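Local coordinates for uncharacterized protein (Clostridium sporogenes, PDB 4Q0Y) that is of unknown function but adopts a hot-dog, thioesterase-like fold, at residues 70-76 and 87-93. Numbering follows the deposited sequence.
Sequences YHIQPNL and GYFLLYI
His71 and Tyr92 form a non-hydrogen-bonded antiparallel pair, their side chains running alongside in the same direction as an offset stack with planes 27° apart. Tyr92 CD1 lies over the centre of the imidazole, 3.3 Å from His71 NE2. On the opposite side of the sheet Ile72 crosses Leu91 obliquely, CG1 of Ile72 touching CB of Leu91 at 3.8 Å, while Ile72 CG2 meets Ile93 CG2. Two backbone bonds, Ile72 N to Leu91 O and Leu91 N to Ile72 O, both 2.9 Å, clamp this pair. Pro74 has no N-H to give, and its O accepts from Phe89 N over a long 3.3 Å; the regular ladder is interrupted here, and the buried Phe89 O has no hydrogen-bond partner, being met by CH groups, Gln73 CA (a CA-H...O contact) and Pro74 CD. Pro74 CG approaches the edge of the Phe89 ring near its plane. With CG held between backbone N and carbonyl carbon (chi1 57°), Leu76 brings CD2 to 3.7 Å from Phe89 CD2. The extended Gln73 lies along Leu90 and donates an NE2 N-H to an in-plane lone pair of Asn75 OD1 at 2.9 Å. Phe16 and Phe22 adjoin His71, and Tyr92 OH is hydrogen-bonded to Ser107 OG. The hairpin of strands 68-80 and 83-95 sits mid-sheet between strands 4-15 and 102-106, with Ile72, Phe89 and Leu91 packed on helix 33-44, consistent with a hot-dog-like fold.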
loop_
_atom_site.group_PDB
_atom_site.type_symbol
_atom_site.label_atom_id
_atom_site.label_comp_id
_atom_site.label_asym_id
_atom_site.label_seq_id
_atom_site.Cartn_x
_atom_site.Cartn_y
_atom_site.Cartn_z
ATOM N N TYR B 70 14.949 -15.754 3.281
ATOM C CA TYR B 70 15.128 -15.873 1.832
ATOM C C TYR B 70 15.978 -14.751 1.279
ATOM O O TYR B 70 16.128 -13.687 1.894
ATOM C CB TYR B 70 13.780 -15.826 1.141
ATOM C CG TYR B 70 12.850 -16.975 1.422
ATOM C CD1 TYR B 70 13.191 -18.284 1.058
ATOM C CD2 TYR B 70 11.575 -16.754 1.980
ATOM C CE1 TYR B 70 12.337 -19.339 1.295
ATOM C CE2 TYR B 70 10.690 -17.813 2.208
ATOM C CZ TYR B 70 11.082 -19.102 1.887
ATOM O OH TYR B 70 10.246 -20.173 2.099
ATOM N N HIS B 71 16.585 -15.016 0.116
ATOM C CA HIS B 71 17.097 -13.965 -0.745
ATOM C C HIS B 71 16.021 -13.787 -1.780
ATOM O O HIS B 71 15.542 -14.768 -2.326
ATOM C CB HIS B 71 18.415 -14.372 -1.381
ATOM C CG HIS B 71 19.565 -14.336 -0.427
ATOM N ND1 HIS B 71 20.876 -14.354 -0.847
ATOM C CD2 HIS B 71 19.609 -14.281 0.923
ATOM C CE1 HIS B 71 21.679 -14.323 0.195
ATOM N NE2 HIS B 71 20.940 -14.260 1.281
ATOM N N ILE B 72 15.634 -12.532 -2.022
ATOM C CA ILE B 72 14.542 -12.220 -2.912
ATOM C C ILE B 72 14.897 -11.123 -3.899
ATOM O O ILE B 72 15.673 -10.201 -3.607
ATOM C CB ILE B 72 13.239 -11.845 -2.146
ATOM C CG1 ILE B 72 13.429 -10.562 -1.303
ATOM C CG2 ILE B 72 12.801 -13.001 -1.266
ATOM C CD1 ILE B 72 12.141 -10.045 -0.684
ATOM N N GLN B 73 14.295 -11.251 -5.089
ATOM C CA GLN B 73 14.456 -10.308 -6.188
ATOM C C GLN B 73 13.064 -9.863 -6.606
ATOM O O GLN B 73 12.434 -10.530 -7.446
ATOM C CB GLN B 73 15.215 -10.942 -7.348
ATOM C CG GLN B 73 15.428 -9.993 -8.537
ATOM C CD GLN B 73 16.060 -10.693 -9.726
ATOM O OE1 GLN B 73 16.987 -11.509 -9.579
ATOM N NE2 GLN B 73 15.547 -10.406 -10.908
ATOM N N PRO B 74 12.572 -8.751 -6.029
ATOM C CA PRO B 74 11.338 -8.163 -6.536
ATOM C C PRO B 74 11.604 -7.504 -7.881
ATOM O O PRO B 74 12.571 -6.728 -8.011
ATOM C CB PRO B 74 10.961 -7.112 -5.475
ATOM C CG PRO B 74 12.225 -6.793 -4.787
ATOM C CD PRO B 74 13.026 -8.072 -4.792
ATOM N N ASN B 75 10.783 -7.856 -8.864
ATOM C CA ASN B 75 10.845 -7.328 -10.205
ATOM C C ASN B 75 9.732 -6.311 -10.327
ATOM O O ASN B 75 8.575 -6.611 -10.026
ATOM C CB ASN B 75 10.686 -8.460 -11.212
ATOM C CG ASN B 75 11.814 -9.446 -11.107
ATOM O OD1 ASN B 75 12.973 -9.079 -11.279
ATOM N ND2 ASN B 75 11.501 -10.670 -10.732
ATOM N N LEU B 76 10.091 -5.094 -10.705
ATOM C CA LEU B 76 9.198 -3.974 -10.532
ATOM C C LEU B 76 9.258 -2.929 -11.619
ATOM O O LEU B 76 10.167 -2.916 -12.461
ATOM C CB LEU B 76 9.470 -3.350 -9.164
ATOM C CG LEU B 76 10.911 -2.879 -8.907
ATOM C CD1 LEU B 76 11.208 -1.515 -9.499
ATOM C CD2 LEU B 76 11.179 -2.918 -7.405
ATOM N N GLY B 87 12.886 -2.238 -13.227
ATOM C CA GLY B 87 13.983 -2.393 -12.296
ATOM C C GLY B 87 13.803 -3.615 -11.419
ATOM O O GLY B 87 12.879 -4.406 -11.597
ATOM N N TYR B 88 14.695 -3.730 -10.442
ATOM C CA TYR B 88 14.630 -4.770 -9.433
ATOM C C TYR B 88 15.493 -4.401 -8.242
ATOM O O TYR B 88 16.323 -3.469 -8.310
ATOM C CB TYR B 88 15.080 -6.134 -9.994
ATOM C CG TYR B 88 16.506 -6.169 -10.467
ATOM C CD1 TYR B 88 16.858 -5.772 -11.773
ATOM C CD2 TYR B 88 17.532 -6.549 -9.589
ATOM C CE1 TYR B 88 18.185 -5.769 -12.188
ATOM C CE2 TYR B 88 18.868 -6.570 -10.016
ATOM C CZ TYR B 88 19.181 -6.171 -11.301
ATOM O OH TYR B 88 20.476 -6.181 -11.700
ATOM N N PHE B 89 15.279 -5.130 -7.157
ATOM C CA PHE B 89 16.159 -5.079 -5.984
ATOM C C PHE B 89 16.663 -6.484 -5.707
ATOM O O PHE B 89 16.035 -7.469 -6.089
ATOM C CB PHE B 89 15.465 -4.554 -4.725
ATOM C CG PHE B 89 15.086 -3.110 -4.789
ATOM C CD1 PHE B 89 16.062 -2.128 -4.913
ATOM C CD2 PHE B 89 13.752 -2.730 -4.688
ATOM C CE1 PHE B 89 15.708 -0.778 -4.982
ATOM C CE2 PHE B 89 13.395 -1.385 -4.753
ATOM C CZ PHE B 89 14.366 -0.414 -4.910
ATOM N N LEU B 90 17.826 -6.570 -5.067
ATOM C CA LEU B 90 18.367 -7.818 -4.546
ATOM C C LEU B 90 18.393 -7.636 -3.026
ATOM O O LEU B 90 19.116 -6.776 -2.514
ATOM C CB LEU B 90 19.765 -8.082 -5.086
ATOM C CG LEU B 90 19.858 -8.200 -6.617
ATOM C CD1 LEU B 90 21.293 -8.399 -7.037
ATOM C CD2 LEU B 90 18.977 -9.333 -7.125
ATOM N N LEU B 91 17.549 -8.398 -2.334
ATOM C CA LEU B 91 17.355 -8.255 -0.896
ATOM C C LEU B 91 17.606 -9.561 -0.176
ATOM O O LEU B 91 17.349 -10.633 -0.705
ATOM C CB LEU B 91 15.939 -7.797 -0.598
ATOM C CG LEU B 91 15.387 -6.599 -1.376
ATOM C CD1 LEU B 91 13.913 -6.430 -1.051
ATOM C CD2 LEU B 91 16.168 -5.349 -1.028
ATOM N N TYR B 92 18.069 -9.448 1.071
ATOM C CA TYR B 92 18.017 -10.560 2.045
ATOM C C TYR B 92 16.863 -10.230 2.971
ATOM O O TYR B 92 16.769 -9.098 3.458
ATOM C CB TYR B 92 19.323 -10.714 2.849
ATOM C CG TYR B 92 20.621 -10.545 2.051
ATOM C CD1 TYR B 92 20.763 -11.060 0.740
ATOM C CD2 TYR B 92 21.728 -9.939 2.633
ATOM C CE1 TYR B 92 21.943 -10.907 0.025
ATOM C CE2 TYR B 92 22.920 -9.783 1.925
ATOM C CZ TYR B 92 23.018 -10.263 0.621
ATOM O OH TYR B 92 24.189 -10.132 -0.078
ATOM N N ILE B 93 15.997 -11.207 3.240
ATOM C CA ILE B 93 14.852 -10.966 4.121
ATOM C C ILE B 93 14.813 -12.011 5.223
ATOM O O ILE B 93 15.019 -13.191 4.948
ATOM C CB ILE B 93 13.527 -10.840 3.322
ATOM C CG1 ILE B 93 12.430 -10.258 4.196
ATOM C CG2 ILE B 93 13.094 -12.172 2.716
ATOM C CD1 ILE B 93 11.337 -9.571 3.406
#